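Local atomic coordinates of cytochrome P450 (Bacillus megaterium, PDB entry 5L92), a protein that binds heme and corticosterone in one active site and, as a cytochrome P450 monooxygenase, oxidises steroid substrates. Residues G81-L84 and I85-D88; P89-H92 and A93-A97; L59-K62 and N63-S66; V233-S236 and I237-I241; K189-D192 and E193-Y197. All coordinates share one frame; numbering follows the deposited sequence.

Contact 1. Residues G81-L84 and I85-D88; sequences GTSL and INID. With HEM (protoporphyrin IX containing Fe), chain C.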
# COMPACT_ATOMS: atom_id res chain seq x y z
N GLY A 81 -13.53 0.21 10.36
CA GLY A 81 -14.64 -0.40 9.63
C GLY A 81 -15.66 0.58 9.07
O GLY A 81 -16.50 0.16 8.27
N THR A 82 -15.60 1.86 9.46
CA THR A 82 -16.45 2.89 8.87
C THR A 82 -15.72 3.70 7.80
O THR A 82 -16.33 4.57 7.17
CB THR A 82 -16.98 3.85 9.96
OG1 THR A 82 -15.98 4.81 10.35
CG2 THR A 82 -17.40 3.07 11.19
N SER A 83 -14.44 3.44 7.58
CA SER A 83 -13.70 4.23 6.62
C SER A 83 -13.96 3.78 5.18
O SER A 83 -14.46 2.67 4.90
CB SER A 83 -12.21 4.18 6.93
OG SER A 83 -11.62 2.95 6.52
N LEU A 84 -13.62 4.69 4.26
CA LEU A 84 -13.74 4.55 2.81
C LEU A 84 -13.46 3.16 2.30
O LEU A 84 -14.19 2.66 1.45
CB LEU A 84 -12.77 5.49 2.11
CG LEU A 84 -13.15 6.95 2.00
CD1 LEU A 84 -11.97 7.63 1.33
CD2 LEU A 84 -14.40 7.15 1.20
N ILE A 85 -12.38 2.53 2.78
CA ILE A 85 -11.96 1.25 2.21
C ILE A 85 -12.92 0.12 2.54
O ILE A 85 -12.86 -0.93 1.87
CB ILE A 85 -10.53 0.91 2.68
CG1 ILE A 85 -9.94 -0.20 1.80
CG2 ILE A 85 -10.49 0.50 4.15
CD1 ILE A 85 -8.41 -0.28 1.81
N ASN A 86 -13.81 0.30 3.53
CA ASN A 86 -14.68 -0.76 4.05
C ASN A 86 -16.16 -0.43 3.93
O ASN A 86 -16.98 -1.06 4.62
CB ASN A 86 -14.35 -1.06 5.52
CG ASN A 86 -12.98 -1.66 5.70
OD1 ASN A 86 -12.57 -2.55 4.96
ND2 ASN A 86 -12.23 -1.15 6.69
N ILE A 87 -16.56 0.49 3.06
CA ILE A 87 -17.96 0.82 2.89
C ILE A 87 -18.34 0.76 1.42
O ILE A 87 -17.51 1.01 0.54
CB ILE A 87 -18.28 2.20 3.51
CG1 ILE A 87 -17.37 3.27 2.92
CG2 ILE A 87 -18.12 2.12 5.03
CD1 ILE A 87 -17.73 4.69 3.30
N ASP A 88 -19.59 0.40 1.18
CA ASP A 88 -20.19 0.20 -0.13
C ASP A 88 -20.99 1.42 -0.52
O ASP A 88 -21.27 2.29 0.30
CB ASP A 88 -21.11 -1.03 -0.12
CG ASP A 88 -20.35 -2.35 -0.22
OD1 ASP A 88 -19.18 -2.36 -0.65
OD2 ASP A 88 -20.95 -3.41 0.12
CHA HEM C . -7.05 2.36 -1.45
CHB HEM C . -2.68 0.66 -2.84
CHC HEM C . -0.50 4.57 -1.09
CHD HEM C . -4.77 5.98 0.70
C1A HEM C . -6.04 1.59 -2.02
C2A HEM C . -6.25 0.38 -2.79
C3A HEM C . -5.05 -0.09 -3.16
C4A HEM C . -4.04 0.82 -2.66
CMA HEM C . -4.79 -1.36 -3.99
CAA HEM C . -7.62 -0.27 -3.11
CBA HEM C . -8.30 -0.84 -1.87
CGA HEM C . -9.45 -1.76 -2.22
O1A HEM C . -9.95 -1.72 -3.35
O2A HEM C . -9.88 -2.56 -1.37
C1B HEM C . -1.69 1.57 -2.54
C2B HEM C . -0.30 1.52 -2.95
C3B HEM C . 0.29 2.62 -2.44
C4B HEM C . -0.70 3.36 -1.70
CMB HEM C . 0.33 0.43 -3.84
CAB HEM C . 1.74 3.13 -2.58
CBB HEM C . 2.55 2.78 -3.60
C1C HEM C . -1.47 5.30 -0.46
C2C HEM C . -1.26 6.50 0.31
C3C HEM C . -2.43 6.89 0.78
C4C HEM C . -3.43 5.94 0.39
CMC HEM C . 0.07 7.26 0.51
CAC HEM C . -2.58 8.13 1.67
CBC HEM C . -3.39 9.12 1.30
C1D HEM C . -5.76 5.13 0.29
C2D HEM C . -7.16 5.26 0.65
C3D HEM C . -7.82 4.26 0.05
C4D HEM C . -6.83 3.47 -0.69
CMD HEM C . -7.69 6.39 1.57
CAD HEM C . -9.33 3.93 0.09
CBD HEM C . -10.07 4.57 -1.10
CGD HEM C . -11.53 4.16 -1.21
O1D HEM C . -12.32 4.88 -1.86
O2D HEM C . -11.94 3.11 -0.66
NA HEM C . -4.68 1.85 -1.95
NB HEM C . -1.89 2.69 -1.77
NC HEM C . -2.82 4.98 -0.38
ND HEM C . -5.60 4.02 -0.49
FE HEM C . -3.74 3.46 -1.21
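Ile87 doubles back onto the residues before it, its two branches straddling a carbonyl oxygen: CG1 lies 3.6 Å and CG2 3.7 Å from Ser83 O. The chain folds here into a single 3-10 type beta turn, with Leu84 and Ile85 at its corners, inside the loop that joins strand 65-66 to helix 91-97, the B-C loop of the P450 fold. Asn86 N closes the turn on Ser83 O at 2.8 Å, the donor tilted 35° from the carbonyl plane. With CG1 between the backbone N and the carbonyl carbon (chi1 55°), the Ile87 side chain stays against the turn it follows. The polar ends of Ser83 and Asn86 both reach back to Leu80, OG and ND2 each bonding to its carbonyl oxygen. Ile85 faces the active site, close to bound malonate and corticosterone. Its CG2 rests 3.6 Å from Ser83 OG, and its CG1 runs anti to the backbone N (chi1 -164°) toward the heme, which brings CD1 to 3.7 Å from propionate carbon CBA.

Contact 2. Residues P89-H92 and A93-A97; sequences PPKH and AEMRA. With HEM (protoporphyrin IX containing Fe), chain C.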
# COMPACT_ATOMS: atom_id res chain seq x y z
N PRO A 89 -21.40 1.51 -1.79
CA PRO A 89 -22.31 2.60 -2.16
C PRO A 89 -23.67 2.44 -1.46
O PRO A 89 -24.03 1.31 -1.10
CB PRO A 89 -22.46 2.44 -3.68
CG PRO A 89 -21.36 1.52 -4.11
CD PRO A 89 -21.09 0.64 -2.94
N PRO A 90 -24.42 3.54 -1.29
CA PRO A 90 -24.18 4.94 -1.66
C PRO A 90 -23.35 5.75 -0.66
O PRO A 90 -22.93 6.85 -0.98
CB PRO A 90 -25.61 5.52 -1.75
CG PRO A 90 -26.37 4.72 -0.76
CD PRO A 90 -25.81 3.33 -0.84
N LYS A 91 -23.12 5.20 0.53
CA LYS A 91 -22.29 5.85 1.54
C LYS A 91 -20.85 6.08 1.06
O LYS A 91 -20.19 7.05 1.48
CB LYS A 91 -22.33 5.00 2.81
CG LYS A 91 -21.64 5.54 4.07
CD LYS A 91 -22.18 6.93 4.47
CE LYS A 91 -21.81 7.28 5.92
NZ LYS A 91 -22.04 8.72 6.26
N HIS A 92 -20.32 5.21 0.19
CA HIS A 92 -18.93 5.38 -0.22
C HIS A 92 -18.74 6.68 -0.98
O HIS A 92 -17.80 7.44 -0.73
CB HIS A 92 -18.43 4.23 -1.10
CG HIS A 92 -17.05 4.47 -1.63
ND1 HIS A 92 -16.83 5.03 -2.87
CD2 HIS A 92 -15.83 4.31 -1.06
CE1 HIS A 92 -15.53 5.16 -3.06
NE2 HIS A 92 -14.90 4.73 -1.98
N ALA A 93 -19.63 6.95 -1.93
CA ALA A 93 -19.48 8.13 -2.78
C ALA A 93 -19.57 9.42 -1.97
O ALA A 93 -18.79 10.35 -2.19
CB ALA A 93 -20.54 8.12 -3.88
N GLU A 94 -20.52 9.48 -1.03
CA GLU A 94 -20.64 10.63 -0.14
C GLU A 94 -19.35 10.86 0.66
O GLU A 94 -18.86 11.99 0.75
CB GLU A 94 -21.84 10.44 0.80
CG GLU A 94 -23.19 10.24 0.10
CD GLU A 94 -24.26 9.61 1.00
OE1 GLU A 94 -24.10 9.62 2.25
OE2 GLU A 94 -25.27 9.08 0.46
N MET A 95 -18.79 9.80 1.26
CA MET A 95 -17.57 9.97 2.06
C MET A 95 -16.40 10.42 1.19
O MET A 95 -15.69 11.38 1.51
CB MET A 95 -17.22 8.66 2.77
CG MET A 95 -18.19 8.26 3.89
SD MET A 95 -18.20 9.42 5.28
CE MET A 95 -19.63 10.41 4.86
N ARG A 96 -16.19 9.73 0.07
CA ARG A 96 -15.08 10.04 -0.82
C ARG A 96 -15.21 11.45 -1.37
O ARG A 96 -14.20 12.15 -1.57
CB ARG A 96 -15.03 8.98 -1.93
CG ARG A 96 -14.25 9.33 -3.15
CD ARG A 96 -12.75 9.19 -2.93
NE ARG A 96 -12.30 7.83 -3.15
CZ ARG A 96 -11.31 7.45 -3.97
NH1 ARG A 96 -10.65 8.32 -4.71
NH2 ARG A 96 -11.00 6.16 -4.05
N ALA A 97 -16.44 11.91 -1.55
CA ALA A 97 -16.67 13.25 -2.05
C ALA A 97 -16.07 14.31 -1.14
O ALA A 97 -15.65 15.36 -1.62
CB ALA A 97 -18.18 13.48 -2.22
CHA HEM C . -7.05 2.36 -1.45
CHB HEM C . -2.68 0.66 -2.84
CHC HEM C . -0.50 4.57 -1.09
CHD HEM C . -4.77 5.98 0.70
C1A HEM C . -6.04 1.59 -2.02
C2A HEM C . -6.25 0.38 -2.79
C3A HEM C . -5.05 -0.09 -3.16
C4A HEM C . -4.04 0.82 -2.66
CMA HEM C . -4.79 -1.36 -3.99
CAA HEM C . -7.62 -0.27 -3.11
CBA HEM C . -8.30 -0.84 -1.87
CGA HEM C . -9.45 -1.76 -2.22
O1A HEM C . -9.95 -1.72 -3.35
O2A HEM C . -9.88 -2.56 -1.37
C1B HEM C . -1.69 1.57 -2.54
C2B HEM C . -0.30 1.52 -2.95
C3B HEM C . 0.29 2.62 -2.44
C4B HEM C . -0.70 3.36 -1.70
CMB HEM C . 0.33 0.43 -3.84
CAB HEM C . 1.74 3.13 -2.58
CBB HEM C . 2.55 2.78 -3.60
C1C HEM C . -1.47 5.30 -0.46
C2C HEM C . -1.26 6.50 0.31
C3C HEM C . -2.43 6.89 0.78
C4C HEM C . -3.43 5.94 0.39
CMC HEM C . 0.07 7.26 0.51
CAC HEM C . -2.58 8.13 1.67
CBC HEM C . -3.39 9.12 1.30
C1D HEM C . -5.76 5.13 0.29
C2D HEM C . -7.16 5.26 0.65
C3D HEM C . -7.82 4.26 0.05
C4D HEM C . -6.83 3.47 -0.69
CMD HEM C . -7.69 6.39 1.57
CAD HEM C . -9.33 3.93 0.09
CBD HEM C . -10.07 4.57 -1.10
CGD HEM C . -11.53 4.16 -1.21
O1D HEM C . -12.32 4.88 -1.86
O2D HEM C . -11.94 3.11 -0.66
NA HEM C . -4.68 1.85 -1.95
NB HEM C . -1.89 2.69 -1.77
NC HEM C . -2.82 4.98 -0.38
ND HEM C . -5.60 4.02 -0.49
FE HEM C . -3.74 3.46 -1.21
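His92 and Arg96 lie side by side and point the same way, with CG anti to the backbone N in both (chi1 174° for His92). Their planes are turned 68° apart, and Arg96 CB sits over one face of the imidazole, 4.0 Å from His92 CE1. Both converge on one heme propionate oxygen. His92 NE2 donates to HEM O1D over 2.6 Å, nearly straight at 169°, while O1D lies at the edge of the guanidinium and takes Arg96 NH2 at 2.9 Å and Arg96 NE at 3.2 Å. The C helix of the P450 fold, 91-97, thus supplies hydrogen-bond donors to the heme propionate. A leucine in place of His92 removes this short, straight donor and would probably leave O1D resting on the more bent bonds from Arg96. Arg96 NH2 also bonds to Phe351 O, and the ring of His350 meets that of His92 edge-to-face. Lys91 crosses Met95 at a slant, Lys91 NZ lying 3.3 Å from Met95 CE, and Glu94 at about a right angle.

Contact 3. Residues L59-K62 and N63-S66; sequences LEQK and NIFS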
# COMPACT_ATOMS: atom_id res chain seq x y z
N LEU A 59 -13.09 -6.28 -8.93
CA LEU A 59 -12.93 -4.93 -8.40
C LEU A 59 -13.89 -3.91 -9.03
O LEU A 59 -14.23 -2.93 -8.37
CB LEU A 59 -11.49 -4.45 -8.56
CG LEU A 59 -10.41 -5.15 -7.75
CD1 LEU A 59 -9.06 -4.53 -8.04
CD2 LEU A 59 -10.72 -5.15 -6.24
N GLU A 60 -14.32 -4.10 -10.28
CA GLU A 60 -15.28 -3.15 -10.85
C GLU A 60 -16.70 -3.40 -10.34
O GLU A 60 -17.48 -2.46 -10.20
CB GLU A 60 -15.28 -3.22 -12.37
CG GLU A 60 -14.21 -2.36 -13.01
CD GLU A 60 -14.06 -2.60 -14.50
OE1 GLU A 60 -14.89 -3.32 -15.11
OE2 GLU A 60 -13.08 -2.08 -15.08
N GLN A 61 -17.05 -4.66 -10.07
CA GLN A 61 -18.44 -4.98 -9.76
C GLN A 61 -18.69 -4.83 -8.25
O GLN A 61 -18.88 -5.80 -7.50
CB GLN A 61 -18.78 -6.36 -10.28
CG GLN A 61 -18.84 -6.42 -11.79
CD GLN A 61 -19.63 -7.61 -12.26
OE1 GLN A 61 -19.14 -8.73 -12.25
NE2 GLN A 61 -20.87 -7.37 -12.66
N LYS A 62 -18.69 -3.56 -7.85
CA LYS A 62 -18.83 -3.12 -6.46
C LYS A 62 -20.13 -3.57 -5.81
O LYS A 62 -20.18 -3.75 -4.59
CB LYS A 62 -18.77 -1.59 -6.41
CG LYS A 62 -19.90 -0.99 -7.32
CD LYS A 62 -19.70 0.43 -7.76
CE LYS A 62 -20.84 0.85 -8.66
NZ LYS A 62 -20.42 0.90 -10.07
N ASN A 63 -21.20 -3.69 -6.59
CA ASN A 63 -22.49 -4.08 -6.01
C ASN A 63 -22.63 -5.58 -5.91
O ASN A 63 -23.56 -6.06 -5.25
CB ASN A 63 -23.63 -3.47 -6.83
CG ASN A 63 -23.63 -1.94 -6.76
OD1 ASN A 63 -23.42 -1.37 -5.69
ND2 ASN A 63 -23.81 -1.28 -7.90
N ILE A 64 -21.71 -6.34 -6.49
CA ILE A 64 -21.69 -7.79 -6.32
C ILE A 64 -20.60 -8.21 -5.34
O ILE A 64 -20.87 -8.99 -4.42
CB ILE A 64 -21.52 -8.50 -7.67
CG1 ILE A 64 -22.77 -8.24 -8.52
CG2 ILE A 64 -21.31 -9.99 -7.48
CD1 ILE A 64 -22.75 -8.91 -9.89
N PHE A 65 -19.41 -7.62 -5.45
CA PHE A 65 -18.26 -7.99 -4.64
C PHE A 65 -18.08 -6.87 -3.63
O PHE A 65 -17.52 -5.81 -3.94
CB PHE A 65 -17.02 -8.26 -5.50
CG PHE A 65 -17.19 -9.41 -6.43
CD1 PHE A 65 -17.01 -10.71 -5.99
CD2 PHE A 65 -17.55 -9.20 -7.74
CE1 PHE A 65 -17.19 -11.78 -6.86
CE2 PHE A 65 -17.70 -10.25 -8.60
CZ PHE A 65 -17.53 -11.55 -8.16
N SER A 66 -18.57 -7.12 -2.42
CA SER A 66 -18.67 -6.10 -1.39
C SER A 66 -17.33 -5.85 -0.73
O SER A 66 -16.53 -6.77 -0.55
CB SER A 66 -19.70 -6.54 -0.34
OG SER A 66 -19.84 -5.58 0.68
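Gln61 O is gripped by two backbone amides of the chain that follows. Phe65 N donates over 2.8 Å in a nearly straight bond (169°), whereas Ile64 N, at 3.1 Å, approaches from above the carbonyl plane, 58° out of it. The same oxygen lies at the edge of the Phe65 ring, 3.7 Å from CD2. Gln61 is also the centre of an inverse gamma turn, closed by a weak bond from Lys62 N to Glu60 O, and it is here that the chain leaves helical geometry. The Gln61 and Ile64 side chains run alongside each other, with NE2 3.7 Å from CD1, while Ile64 CG2 sits over one face of the Phe65 ring, toward its rim. Lys62 and Asn63 likewise travel together, CE reaching 3.7 Å from ND2. The whole turn connects helix 52-60 to strand 65-66, an outermost strand of the mixed sheet. Ser66 pairs through its backbone with Ile295 of strand 294-296, and Phe65 packs on Arg294, a heme-binding residue, and on Val300 of strand 300-302.

Contact 4. Residues V233-S236 and I237-I241; sequences VGFS and ILLLI. With C0R (corticosterone), chain D; HEM (protoporphyrin IX containing Fe), chain C.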
# COMPACT_ATOMS: atom_id res chain seq x y z
N VAL A 233 -12.16 9.78 12.68
CA VAL A 233 -11.13 8.93 13.27
C VAL A 233 -10.77 7.79 12.32
O VAL A 233 -9.60 7.50 12.10
CB VAL A 233 -11.59 8.41 14.65
CG1 VAL A 233 -10.72 7.25 15.15
CG2 VAL A 233 -11.51 9.54 15.66
N GLY A 234 -11.78 7.12 11.76
CA GLY A 234 -11.52 5.99 10.88
C GLY A 234 -10.69 6.37 9.66
O GLY A 234 -9.74 5.68 9.29
N PHE A 235 -11.04 7.49 9.01
CA PHE A 235 -10.29 7.95 7.85
C PHE A 235 -8.88 8.36 8.24
O PHE A 235 -7.90 8.01 7.56
CB PHE A 235 -11.06 9.09 7.17
CG PHE A 235 -10.34 9.69 5.99
CD1 PHE A 235 -10.42 9.10 4.73
CD2 PHE A 235 -9.62 10.85 6.14
CE1 PHE A 235 -9.75 9.66 3.63
CE2 PHE A 235 -8.95 11.42 5.06
CZ PHE A 235 -9.02 10.83 3.81
N SER A 236 -8.74 9.05 9.37
CA SER A 236 -7.42 9.44 9.84
C SER A 236 -6.54 8.22 10.07
O SER A 236 -5.36 8.22 9.68
CB SER A 236 -7.56 10.28 11.10
OG SER A 236 -8.28 11.46 10.78
N ILE A 237 -7.11 7.16 10.65
CA ILE A 237 -6.33 5.94 10.89
C ILE A 237 -5.93 5.29 9.57
O ILE A 237 -4.78 4.87 9.40
CB ILE A 237 -7.12 4.97 11.80
CG1 ILE A 237 -7.12 5.48 13.26
CG2 ILE A 237 -6.53 3.56 11.74
CD1 ILE A 237 -8.21 4.87 14.12
N LEU A 238 -6.86 5.20 8.63
CA LEU A 238 -6.55 4.63 7.33
C LEU A 238 -5.37 5.34 6.69
O LEU A 238 -4.44 4.70 6.20
CB LEU A 238 -7.78 4.72 6.43
CG LEU A 238 -7.68 4.23 4.98
CD1 LEU A 238 -7.26 2.74 4.88
CD2 LEU A 238 -9.02 4.47 4.33
N LEU A 239 -5.37 6.68 6.75
CA LEU A 239 -4.28 7.44 6.14
C LEU A 239 -3.00 7.22 6.90
O LEU A 239 -1.93 7.06 6.30
CB LEU A 239 -4.60 8.94 6.11
CG LEU A 239 -5.71 9.47 5.23
CD1 LEU A 239 -5.60 11.02 5.25
CD2 LEU A 239 -5.68 8.97 3.85
N LEU A 240 -3.09 7.19 8.23
CA LEU A 240 -1.89 6.95 9.02
C LEU A 240 -1.22 5.64 8.61
O LEU A 240 -0.01 5.60 8.38
CB LEU A 240 -2.21 6.92 10.50
CG LEU A 240 -0.98 6.77 11.38
CD1 LEU A 240 -0.06 7.99 11.16
CD2 LEU A 240 -1.39 6.63 12.83
N ILE A 241 -2.01 4.57 8.55
CA ILE A 241 -1.46 3.26 8.23
C ILE A 241 -0.92 3.26 6.81
O ILE A 241 0.18 2.76 6.56
CB ILE A 241 -2.53 2.16 8.44
CG1 ILE A 241 -2.97 2.14 9.90
CG2 ILE A 241 -1.96 0.81 8.07
CD1 ILE A 241 -4.06 1.13 10.23
C1 C0R D . -4.30 -0.89 1.74
C2 C0R D . -3.72 0.09 0.71
C3 C0R D . -3.65 1.62 1.18
C4 C0R D . -3.55 1.88 2.76
C5 C0R D . -3.73 0.69 3.72
C6 C0R D . -3.57 0.92 5.27
C7 C0R D . -4.83 0.23 6.04
C8 C0R D . -5.02 -1.22 5.62
C9 C0R D . -5.12 -1.43 4.05
C10 C0R D . -3.99 -0.76 3.19
C11 C0R D . -5.39 -2.98 3.75
C12 C0R D . -6.67 -3.54 4.62
C13 C0R D . -6.55 -3.35 6.11
C14 C0R D . -6.24 -1.76 6.39
C15 C0R D . -6.14 -1.70 7.72
C16 C0R D . -7.31 -2.68 8.23
C17 C0R D . -7.70 -3.53 6.81
C18 C0R D . -5.42 -4.25 6.70
C19 C0R D . -2.61 -1.42 3.42
C20 C0R D . -8.12 -4.99 7.12
C21 C0R D . -9.31 -5.67 6.42
O1 C0R D . -3.55 2.61 0.46
O2 C0R D . -4.31 -3.71 4.04
O3 C0R D . -7.50 -5.64 7.96
O4 C0R D . -9.29 -7.04 6.79
CHA HEM C . -7.05 2.36 -1.45
CHB HEM C . -2.68 0.66 -2.84
CHC HEM C . -0.50 4.57 -1.09
CHD HEM C . -4.77 5.98 0.70
C1A HEM C . -6.04 1.59 -2.02
C2A HEM C . -6.25 0.38 -2.79
C3A HEM C . -5.05 -0.09 -3.16
C4A HEM C . -4.04 0.82 -2.66
CMA HEM C . -4.79 -1.36 -3.99
CAA HEM C . -7.62 -0.27 -3.11
CBA HEM C . -8.30 -0.84 -1.87
CGA HEM C . -9.45 -1.76 -2.22
O1A HEM C . -9.95 -1.72 -3.35
O2A HEM C . -9.88 -2.56 -1.37
C1B HEM C . -1.69 1.57 -2.54
C2B HEM C . -0.30 1.52 -2.95
C3B HEM C . 0.29 2.62 -2.44
C4B HEM C . -0.70 3.36 -1.70
CMB HEM C . 0.33 0.43 -3.84
CAB HEM C . 1.74 3.13 -2.58
CBB HEM C . 2.55 2.78 -3.60
C1C HEM C . -1.47 5.30 -0.46
C2C HEM C . -1.26 6.50 0.31
C3C HEM C . -2.43 6.89 0.78
C4C HEM C . -3.43 5.94 0.39
CMC HEM C . 0.07 7.26 0.51
CAC HEM C . -2.58 8.13 1.67
CBC HEM C . -3.39 9.12 1.30
C1D HEM C . -5.76 5.13 0.29
C2D HEM C . -7.16 5.26 0.65
C3D HEM C . -7.82 4.26 0.05
C4D HEM C . -6.83 3.47 -0.69
CMD HEM C . -7.69 6.39 1.57
CAD HEM C . -9.33 3.93 0.09
CBD HEM C . -10.07 4.57 -1.10
CGD HEM C . -11.53 4.16 -1.21
O1D HEM C . -12.32 4.88 -1.86
O2D HEM C . -11.94 3.11 -0.66
NA HEM C . -4.68 1.85 -1.95
NB HEM C . -1.89 2.69 -1.77
NC HEM C . -2.82 4.98 -0.38
ND HEM C . -5.60 4.02 -0.49
FE HEM C . -3.74 3.46 -1.21
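Ile237, Leu238, Leu239 and Leu240 each donate their amide to the carbonyl four residues earlier, from Val233 O to Ser236 O, the last of them 2.9 Å from Leu240 N. Ser236 OG adds a side-chain bond to Ile232 O, so this buried hydroxyl is satisfied by its own helix, 229-245, the long helix that passes over the distal face of the heme in the P450 fold.

Apolar contacts follow the same spacing. Val233 and Ile237 lie alongside each other, CG1 to CD1 3.6 Å. Leu239 stands over one face of the Phe235 ring in a CH-pi contact, its CG 4.1 Å from the centroid and 24° off the normal, while CD1 presses on the rim, 3.4 Å from Phe235 CE2.

Toward the ligands, Leu239 CD2 reaches the heme vinyl carbon CBC at 3.4 Å. Leu238, with CG anti to the backbone N (chi1 177°), divides its branches between the two ligands: CD1 lies 3.7 Å from corticosterone C7, and CD2 meets heme methyl CMD. Ile241 CG2 comes tightly against steroid C6, at 3.2 Å.

Corticosterone O1 binds the heme iron at 1.9 Å, across from which Cys352 is the axial ligand. These side chains offer the steroid hydrocarbon alone, so along this wall it is probably held by shape and hydrophobic contact, while its O1 is fixed by the iron.

Contact 5. Residues K189-D192 and E193-Y197; sequences KAND and ELETY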
# COMPACT_ATOMS: atom_id res chain seq x y z
N LYS A 189 -6.39 -4.59 20.14
CA LYS A 189 -5.77 -3.64 21.06
C LYS A 189 -5.15 -2.44 20.33
O LYS A 189 -5.21 -1.31 20.83
CB LYS A 189 -4.73 -4.38 21.89
CG LYS A 189 -3.83 -3.47 22.72
CD LYS A 189 -2.93 -4.26 23.66
CE LYS A 189 -2.44 -3.38 24.82
NZ LYS A 189 -1.24 -3.97 25.48
N ALA A 190 -4.54 -2.68 19.17
CA ALA A 190 -3.95 -1.58 18.40
C ALA A 190 -5.01 -0.66 17.81
O ALA A 190 -4.85 0.57 17.83
CB ALA A 190 -3.07 -2.16 17.28
N ASN A 191 -6.10 -1.23 17.28
CA ASN A 191 -7.24 -0.43 16.84
C ASN A 191 -7.73 0.48 17.95
O ASN A 191 -7.96 1.67 17.73
CB ASN A 191 -8.40 -1.33 16.41
CG ASN A 191 -8.31 -1.75 14.99
OD1 ASN A 191 -8.64 -0.98 14.09
ND2 ASN A 191 -7.91 -3.00 14.77
N ASP A 192 -7.93 -0.08 19.15
CA ASP A 192 -8.41 0.69 20.29
C ASP A 192 -7.53 1.88 20.58
O ASP A 192 -8.01 3.01 20.72
CB ASP A 192 -8.48 -0.20 21.54
CG ASP A 192 -9.90 -0.63 21.89
OD1 ASP A 192 -10.75 -0.81 20.98
OD2 ASP A 192 -10.16 -0.79 23.11
N GLU A 193 -6.23 1.63 20.72
CA GLU A 193 -5.24 2.67 21.03
C GLU A 193 -5.12 3.69 19.91
O GLU A 193 -5.03 4.90 20.16
CB GLU A 193 -3.89 1.99 21.30
CG GLU A 193 -3.80 1.28 22.67
CD GLU A 193 -2.51 0.46 22.82
OE1 GLU A 193 -1.76 0.35 21.84
OE2 GLU A 193 -2.25 -0.06 23.93
N LEU A 194 -5.14 3.23 18.65
CA LEU A 194 -5.21 4.16 17.52
C LEU A 194 -6.45 5.05 17.61
O LEU A 194 -6.38 6.26 17.44
CB LEU A 194 -5.23 3.41 16.20
CG LEU A 194 -3.94 2.90 15.56
CD1 LEU A 194 -4.28 1.89 14.43
CD2 LEU A 194 -3.19 4.07 15.02
N GLU A 195 -7.62 4.43 17.79
CA GLU A 195 -8.84 5.22 17.96
C GLU A 195 -8.71 6.23 19.09
O GLU A 195 -8.98 7.42 18.90
CB GLU A 195 -10.02 4.29 18.19
CG GLU A 195 -10.40 3.57 16.93
CD GLU A 195 -11.44 2.55 17.15
OE1 GLU A 195 -12.19 2.74 18.13
OE2 GLU A 195 -11.52 1.56 16.38
N THR A 196 -8.27 5.79 20.27
CA THR A 196 -8.27 6.73 21.38
C THR A 196 -7.25 7.82 21.15
O THR A 196 -7.50 8.98 21.50
CB THR A 196 -8.04 6.02 22.74
OG1 THR A 196 -6.84 5.26 22.72
CG2 THR A 196 -9.17 5.10 23.06
N TYR A 197 -6.12 7.49 20.51
CA TYR A 197 -5.19 8.52 20.05
C TYR A 197 -5.92 9.57 19.24
O TYR A 197 -5.83 10.77 19.53
CB TYR A 197 -4.07 7.89 19.20
CG TYR A 197 -3.05 8.91 18.75
CD1 TYR A 197 -3.22 9.63 17.58
CD2 TYR A 197 -1.93 9.17 19.53
CE1 TYR A 197 -2.30 10.57 17.20
CE2 TYR A 197 -1.00 10.09 19.16
CZ TYR A 197 -1.20 10.81 17.99
OH TYR A 197 -0.28 11.76 17.59
O HOH W 1 -10.23 1.18 13.90
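A water joins Asn191 to Glu195 across one turn of helix, donating to Asn191 OD1 at 2.7 Å and to Glu195 OE2 at 2.8 Å. Both residues have further partners: Asn191 ND2 bonds to Lys187 O, and Glu195 OE2 also accepts from Ala79 N. Beneath them run the helical amide bonds, with Glu195 N to Asn191 O and Leu194 N to Ala190 O both 2.8 Å. Lys189 and Glu193 meet less directly. The lysine, extended with CG anti to its backbone N (chi1 170°), lays CE 3.4 Å from Glu193 OE2, but NZ stays 4.3 Å from that oxygen, beyond a salt bridge. Glu193 OE1 turns instead to Trp164 NE1 of helix 158-169. Replacing Glu193 by a leucine would probably leave the Trp164 indole N-H without this acceptor and Lys189 without this nearby opposite charge. Inward, Leu194 folds over Ala190 O and packs on Trp164, Ile237 and Leu240. Helix 177-207, its apolar side laid on helices 158-169 and 229-245, corresponds to the G helix of the P450 fold.

Overall arrangement
Contacts 1 and 4 are buried and face each other beside the heme: Ser83, Leu84 and Ile85 pack on Gly234, Phe235 and Leu238, so loop and helix 229-245 share one largely apolar wall. Contact 2 continues directly from contact 1, Leu84 and Ile87 resting on Met95, but lies at the surface and meets the same heme through a histidine and an arginine. Contact 3, which does not touch the heme, touches both, its Ser66 reaching Asp88 and its Asn63 reaching Pro89, and its hydrogen bonds across the turn all come from backbone amides. Contact 5, partly buried, lies on contact 4 through Leu194 and Glu195; its centre is about 30 Å from that of contact 3.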